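Local coordinates for protein aspartokinase (Synechocystis, PDB 3L76) that probably phosphorylates the beta-carboxyl group of aspartate with ATP, feeding lysine and threonine synthesis, and binds both of these amino acids at its ACT domains, at residues L275-D280 / G309-I314; L301-I306 / M475-Q480. One frame throughout, in Å; residues are numbered along the deposited sequence.

Contact 1 of 2, residues L275-D280 / G309-I314; sequences LLRVPD and GNSNDI. With SO4 (sulfate ion), chain G.
Leu276 and Asp313 meet on two antiparallel strands of an ACT domain, beside a G1 beta bulge in which Arg277 and Val278 both face Asn312. Leu275 and Ile314 exchange two backbone hydrogen bonds ahead of the bulge; beyond it Val278 N takes over, bonding to Asn312 O at 2.9 Å. The Asp313 side chain bends across to the neighbouring strand: CG lies anti to its own carbonyl carbon (chi1 -51°), and OD1 accepts Arg277 N at 2.8 Å, met nearly along the C-O axis. CD2 of Leu276 lies 3.8 Å from CG of the same carboxylate, the two side chains crossing obliquely, so the carboxylate that grips the bulge through OD1 also has an apolar neighbour. On the face shared by Leu275, Val278, Asn312 and Ile314, CG1 of Val278 rests 3.5 Å from Asn312 O; Leu288 of helix 284-294 covers Leu275 and Ile314. The CA-CB bond of Arg277 turns away from segment 309-314, yet its chain, extended to NE, passes Ser311 OG with CG and presents the guanidinium edge to a sulfate, probably from the crystallisation liquor, whose O2 accepts Ser311 OG at 2.6 Å. Asp280 directs CB toward the other segment, 3.4 Å from Asn310 O, while Asp280 N bonds to that oxygen. Its carboxylate serves the regulatory pocket: OD1 accepts the amino group of bound threonine. One water bridges Asp280 OD2 to Gly309 O; a second, near Asp280 OD1, accepts from Asn312 ND2 at 2.9 Å.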
loop_
_atom_site.group_PDB
_atom_site.type_symbol
_atom_site.label_atom_id
_atom_site.label_comp_id
_atom_site.label_asym_id
_atom_site.label_seq_id
_atom_site.Cartn_x
_atom_site.Cartn_y
_atom_site.Cartn_z
ATOM N N LEU A 275 39.459 41.874 -20.230
ATOM C CA LEU A 275 39.939 43.124 -19.659
ATOM C C LEU A 275 40.453 42.859 -18.253
ATOM O O LEU A 275 39.686 42.488 -17.376
ATOM C CB LEU A 275 38.810 44.140 -19.584
ATOM C CG LEU A 275 39.010 45.378 -20.452
ATOM C CD1 LEU A 275 37.916 46.384 -20.165
ATOM C CD2 LEU A 275 40.396 45.988 -20.212
ATOM N N LEU A 276 41.752 43.045 -18.051
ATOM C CA LEU A 276 42.394 42.762 -16.772
ATOM C C LEU A 276 42.489 43.995 -15.880
ATOM O O LEU A 276 42.674 45.111 -16.368
ATOM C CB LEU A 276 43.808 42.243 -17.021
ATOM C CG LEU A 276 43.958 41.030 -17.926
ATOM C CD1 LEU A 276 45.423 40.789 -18.204
ATOM C CD2 LEU A 276 43.297 39.803 -17.296
ATOM N N ARG A 277 42.374 43.773 -14.574
ATOM C CA ARG A 277 42.650 44.796 -13.566
ATOM C C ARG A 277 41.872 46.084 -13.793
ATOM O O ARG A 277 42.433 47.182 -13.785
ATOM C CB ARG A 277 44.148 45.103 -13.505
ATOM C CG ARG A 277 44.579 45.749 -12.203
ATOM C CD ARG A 277 46.074 45.669 -12.038
ATOM N NE ARG A 277 46.494 46.043 -10.696
ATOM C CZ ARG A 277 47.748 46.321 -10.370
ATOM N NH1 ARG A 277 48.706 46.279 -11.287
ATOM N NH2 ARG A 277 48.045 46.643 -9.127
ATOM N N VAL A 278 40.578 45.938 -14.010
ATOM C CA VAL A 278 39.691 47.072 -14.170
ATOM C C VAL A 278 39.209 47.446 -12.755
ATOM O O VAL A 278 39.310 46.636 -11.836
ATOM C CB VAL A 278 38.527 46.683 -15.136
ATOM C CG1 VAL A 278 37.351 46.128 -14.364
ATOM C CG2 VAL A 278 38.099 47.849 -15.978
ATOM N N PRO A 279 38.713 48.681 -12.561
ATOM C CA PRO A 279 38.266 49.070 -11.211
ATOM C C PRO A 279 37.034 48.290 -10.745
ATOM O O PRO A 279 36.098 48.076 -11.523
ATOM C CB PRO A 279 37.923 50.566 -11.362
ATOM C CG PRO A 279 38.668 51.019 -12.579
ATOM C CD PRO A 279 38.717 49.823 -13.495
ATOM N N ASP A 280 37.029 47.878 -9.482
ATOM C CA ASP A 280 35.894 47.130 -8.941
ATOM C C ASP A 280 34.843 48.036 -8.328
ATOM O O ASP A 280 34.736 48.140 -7.110
ATOM C CB ASP A 280 36.354 46.103 -7.902
ATOM C CG ASP A 280 35.197 45.289 -7.336
ATOM O OD1 ASP A 280 34.132 45.195 -7.996
ATOM O OD2 ASP A 280 35.350 44.740 -6.228
ATOM N N GLY A 309 42.126 42.475 -4.817
ATOM C CA GLY A 309 42.279 43.787 -4.213
ATOM C C GLY A 309 41.096 44.673 -4.560
ATOM O O GLY A 309 39.942 44.262 -4.428
ATOM N N ASN A 310 41.374 45.881 -5.032
ATOM C CA ASN A 310 40.294 46.807 -5.350
ATOM C C ASN A 310 39.894 46.773 -6.822
ATOM O O ASN A 310 39.329 47.724 -7.362
ATOM C CB ASN A 310 40.678 48.215 -4.913
ATOM C CG ASN A 310 41.120 48.258 -3.470
ATOM O OD1 ASN A 310 40.316 48.011 -2.574
ATOM N ND2 ASN A 310 42.415 48.541 -3.235
ATOM N N SER A 311 40.180 45.663 -7.480
ATOM C CA SER A 311 39.832 45.560 -8.887
ATOM C C SER A 311 39.405 44.141 -9.298
ATOM O O SER A 311 39.398 43.225 -8.485
ATOM C CB SER A 311 40.994 46.075 -9.739
ATOM O OG SER A 311 42.193 45.424 -9.395
ATOM N N ASN A 312 39.026 43.970 -10.555
ATOM C CA ASN A 312 38.668 42.642 -11.052
ATOM C C ASN A 312 39.016 42.486 -12.527
ATOM O O ASN A 312 39.366 43.459 -13.179
ATOM C CB ASN A 312 37.174 42.378 -10.847
ATOM C CG ASN A 312 36.861 40.910 -10.632
ATOM O OD1 ASN A 312 37.621 40.033 -11.031
ATOM N ND2 ASN A 312 35.737 40.640 -9.990
ATOM N N ASP A 313 38.919 41.263 -13.049
ATOM C CA ASP A 313 39.006 41.042 -14.492
ATOM C C ASP A 313 37.601 40.785 -15.060
ATOM O O ASP A 313 36.681 40.383 -14.344
ATOM C CB ASP A 313 39.920 39.877 -14.812
ATOM C CG ASP A 313 41.273 39.974 -14.131
ATOM O OD1 ASP A 313 41.844 41.086 -14.015
ATOM O OD2 ASP A 313 41.775 38.908 -13.724
ATOM N N ILE A 314 37.428 41.047 -16.344
ATOM C CA ILE A 314 36.213 40.665 -17.036
ATOM C C ILE A 314 36.562 39.899 -18.318
ATOM O O ILE A 314 37.317 40.390 -19.157
ATOM C CB ILE A 314 35.341 41.858 -17.359
ATOM C CG1 ILE A 314 34.972 42.603 -16.072
ATOM C CG2 ILE A 314 34.095 41.402 -18.102
ATOM C CD1 ILE A 314 34.082 43.817 -16.276
HETATM S S SO4 G . 44.686 46.655 -7.357
HETATM O O1 SO4 G . 44.658 45.246 -7.101
HETATM O O2 SO4 G . 43.962 47.152 -8.505
HETATM O O3 SO4 G . 44.066 47.246 -6.191
HETATM O O4 SO4 G . 46.047 46.991 -7.642
HETATM O O HOH W 1 37.609 45.251 -4.380
HETATM O O HOH W 2 33.852 42.518 -8.778
#

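Contact 2 of 2, residues L301-I306 / M475-Q480; sequences LIIQSI and MIIQSQ. With THR (threonine), chain C; THR (threonine), chain D.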
loop_
_atom_site.group_PDB
_atom_site.type_symbol
_atom_site.label_atom_id
_atom_site.label_comp_id
_atom_site.label_asym_id
_atom_site.label_seq_id
_atom_site.Cartn_x
_atom_site.Cartn_y
_atom_site.Cartn_z
ATOM N N LEU A 301 30.091 33.527 -23.679
ATOM C CA LEU A 301 30.509 33.473 -22.283
ATOM C C LEU A 301 30.828 34.851 -21.686
ATOM O O LEU A 301 31.501 35.679 -22.298
ATOM C CB LEU A 301 31.730 32.556 -22.115
ATOM C CG LEU A 301 31.545 31.040 -22.116
ATOM C CD1 LEU A 301 32.875 30.351 -22.373
ATOM C CD2 LEU A 301 30.925 30.552 -20.798
ATOM N N ILE A 302 30.331 35.089 -20.481
ATOM C CA ILE A 302 30.828 36.179 -19.656
ATOM C C ILE A 302 31.220 35.616 -18.288
ATOM O O ILE A 302 30.387 35.069 -17.552
ATOM C CB ILE A 302 29.809 37.328 -19.508
ATOM C CG1 ILE A 302 29.356 37.815 -20.884
ATOM C CG2 ILE A 302 30.412 38.488 -18.681
ATOM C CD1 ILE A 302 28.371 38.958 -20.821
ATOM N N ILE A 303 32.501 35.732 -17.964
ATOM C CA ILE A 303 33.025 35.189 -16.721
ATOM C C ILE A 303 33.736 36.260 -15.881
ATOM O O ILE A 303 34.685 36.910 -16.322
ATOM C CB ILE A 303 33.980 34.003 -16.999
ATOM C CG1 ILE A 303 33.315 32.994 -17.943
ATOM C CG2 ILE A 303 34.444 33.344 -15.697
ATOM C CD1 ILE A 303 34.151 31.752 -18.207
ATOM N N GLN A 304 33.250 36.463 -14.672
ATOM C CA GLN A 304 33.937 37.328 -13.737
ATOM C C GLN A 304 33.968 36.696 -12.357
ATOM O O GLN A 304 32.944 36.617 -11.674
ATOM C CB GLN A 304 33.269 38.692 -13.675
ATOM C CG GLN A 304 33.960 39.653 -12.706
ATOM C CD GLN A 304 33.192 40.943 -12.541
ATOM O OE1 GLN A 304 32.956 41.690 -13.514
ATOM N NE2 GLN A 304 32.776 41.213 -11.313
ATOM N N SER A 305 35.150 36.247 -11.949
ATOM C CA SER A 305 35.316 35.609 -10.646
ATOM C C SER A 305 35.481 36.662 -9.550
ATOM O O SER A 305 35.087 37.817 -9.720
ATOM C CB SER A 305 36.482 34.614 -10.668
ATOM O OG SER A 305 36.673 33.990 -9.406
ATOM N N ILE A 306 36.044 36.249 -8.422
ATOM C CA ILE A 306 36.184 37.125 -7.267
ATOM C C ILE A 306 37.202 38.257 -7.498
ATOM O O ILE A 306 38.175 38.092 -8.247
ATOM C CB ILE A 306 36.542 36.305 -6.004
ATOM C CG1 ILE A 306 36.411 37.177 -4.758
ATOM C CG2 ILE A 306 37.933 35.705 -6.111
ATOM C CD1 ILE A 306 36.676 36.457 -3.487
ATOM N N MET A 475 27.278 27.177 -7.676
ATOM C CA MET A 475 27.991 27.956 -8.680
ATOM C C MET A 475 29.487 27.746 -8.584
ATOM O O MET A 475 30.029 27.605 -7.500
ATOM C CB MET A 475 27.665 29.441 -8.551
ATOM C CG MET A 475 26.184 29.760 -8.740
ATOM S SD MET A 475 25.668 29.823 -10.474
ATOM C CE MET A 475 26.348 31.437 -10.878
ATOM N N ILE A 476 30.144 27.699 -9.736
ATOM C CA ILE A 476 31.597 27.686 -9.792
ATOM C C ILE A 476 32.055 28.645 -10.880
ATOM O O ILE A 476 31.610 28.549 -12.026
ATOM C CB ILE A 476 32.151 26.309 -10.111
ATOM C CG1 ILE A 476 31.496 25.256 -9.222
ATOM C CG2 ILE A 476 33.690 26.310 -9.975
ATOM C CD1 ILE A 476 31.911 23.850 -9.542
ATOM N N ILE A 477 32.928 29.575 -10.506
ATOM C CA ILE A 477 33.461 30.558 -11.442
ATOM C C ILE A 477 34.976 30.620 -11.368
ATOM O O ILE A 477 35.571 30.731 -10.297
ATOM C CB ILE A 477 32.916 31.941 -11.163
ATOM C CG1 ILE A 477 31.400 31.875 -10.927
ATOM C CG2 ILE A 477 33.243 32.852 -12.304
ATOM C CD1 ILE A 477 30.758 33.232 -10.627
ATOM N N GLN A 478 35.602 30.520 -12.526
ATOM C CA GLN A 478 37.048 30.551 -12.605
ATOM C C GLN A 478 37.429 31.302 -13.871
ATOM O O GLN A 478 36.921 31.005 -14.956
ATOM C CB GLN A 478 37.624 29.130 -12.593
ATOM C CG GLN A 478 39.124 29.067 -12.810
ATOM C CD GLN A 478 39.626 27.646 -12.920
ATOM O OE1 GLN A 478 39.444 26.840 -12.010
ATOM N NE2 GLN A 478 40.271 27.331 -14.039
ATOM N N SER A 479 38.300 32.299 -13.729
ATOM C CA SER A 479 38.623 33.166 -14.857
ATOM C C SER A 479 40.121 33.206 -15.169
ATOM O O SER A 479 40.706 32.205 -15.586
ATOM C CB SER A 479 38.054 34.567 -14.636
ATOM O OG SER A 479 38.101 35.315 -15.830
ATOM N N GLN A 480 40.753 34.351 -14.955
ATOM C CA GLN A 480 42.142 34.513 -15.396
ATOM C C GLN A 480 43.180 33.907 -14.453
ATOM O O GLN A 480 42.886 33.547 -13.310
ATOM C CB GLN A 480 42.442 35.993 -15.649
ATOM C CG GLN A 480 41.496 36.632 -16.695
ATOM C CD GLN A 480 41.366 35.745 -17.925
ATOM O OE1 GLN A 480 42.278 35.663 -18.748
ATOM N NE2 GLN A 480 40.237 35.064 -18.046
HETATM N N THR C . 32.162 45.637 -10.093
HETATM C CA THR C . 32.128 46.101 -11.487
HETATM C C THR C . 30.733 46.560 -11.902
HETATM O O THR C . 29.777 46.456 -11.114
HETATM C CB THR C . 32.649 45.031 -12.466
HETATM O OG1 THR C . 31.813 43.863 -12.404
HETATM C CG2 THR C . 34.071 44.638 -12.087
HETATM O OXT THR C . 30.559 47.066 -13.018
HETATM N N THR D . 43.645 24.460 -13.986
HETATM C CA THR D . 43.176 23.770 -12.787
HETATM C C THR D . 42.607 22.413 -13.167
HETATM O O THR D . 42.439 22.115 -14.363
HETATM C CB THR D . 42.095 24.562 -12.038
HETATM O OG1 THR D . 40.962 24.756 -12.902
HETATM C CG2 THR D . 42.645 25.920 -11.560
HETATM O OXT THR D . 42.319 21.606 -12.272
HETATM O O HOH W 3 39.096 33.037 -10.979
#
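Ile303 and Ile477 press their CG2 methyls together at 3.6 Å where two ACT domains of the chain meet, the two side chains running antiparallel to each other as they pass. In both, CG2 stands anti to the backbone N, and that of Ile303 also reaches Gln478 O at 3.5 Å. CG2 of Ile477 comes within 3.8 Å of Ser305 CA. This methyl packing against the Gln478 carbonyl and the Ser305 backbone is the tight part. The serine end is looser: CB of Ser305 and CB of Ser479 stay 4.3 Å apart, and no direct hydrogen bond joins the two segments. A water fills the role instead, accepting from Ser479 N at 3.0 Å and making a weak bond with Ser305 OG. The CA-CB bonds of Gln304 and Gln478 turn away from the other segment, and the extended chains end on separate bound threonines: Gln304 OE1 and Gln478 OE1 each accept from the OG1 of their own ligand at 2.7 Å. The contact thus lies between two threonine sites, one beyond each glutamine. Around it, Ile303 touches Met388 of strand 388-391, Ser305 touches Ala494 of strand 490-498, and Ile477 leans on Ala562 of strand 560-563.

How the contacts relate
Contact 2 is wholly buried and joins two ACT domains by methyl packing and one water, whereas contact 1 lies within a single ACT domain, farther from the chain's centre, and is partly open to its surroundings. Its chemistry differs accordingly: backbone hydrogen bonds, a carboxylate and a sulfate against side chains that meet without direct polar bonds. They are neighbours all the same, because strands 311-318 and 302-303 pair, and Asn312 ND2 probably bonds to Ser305 O at 2.9 Å. Both also serve one threonine pocket, Asp280 from contact 1 and Gln304 from contact 2, while Gln478 belongs to a second such pocket.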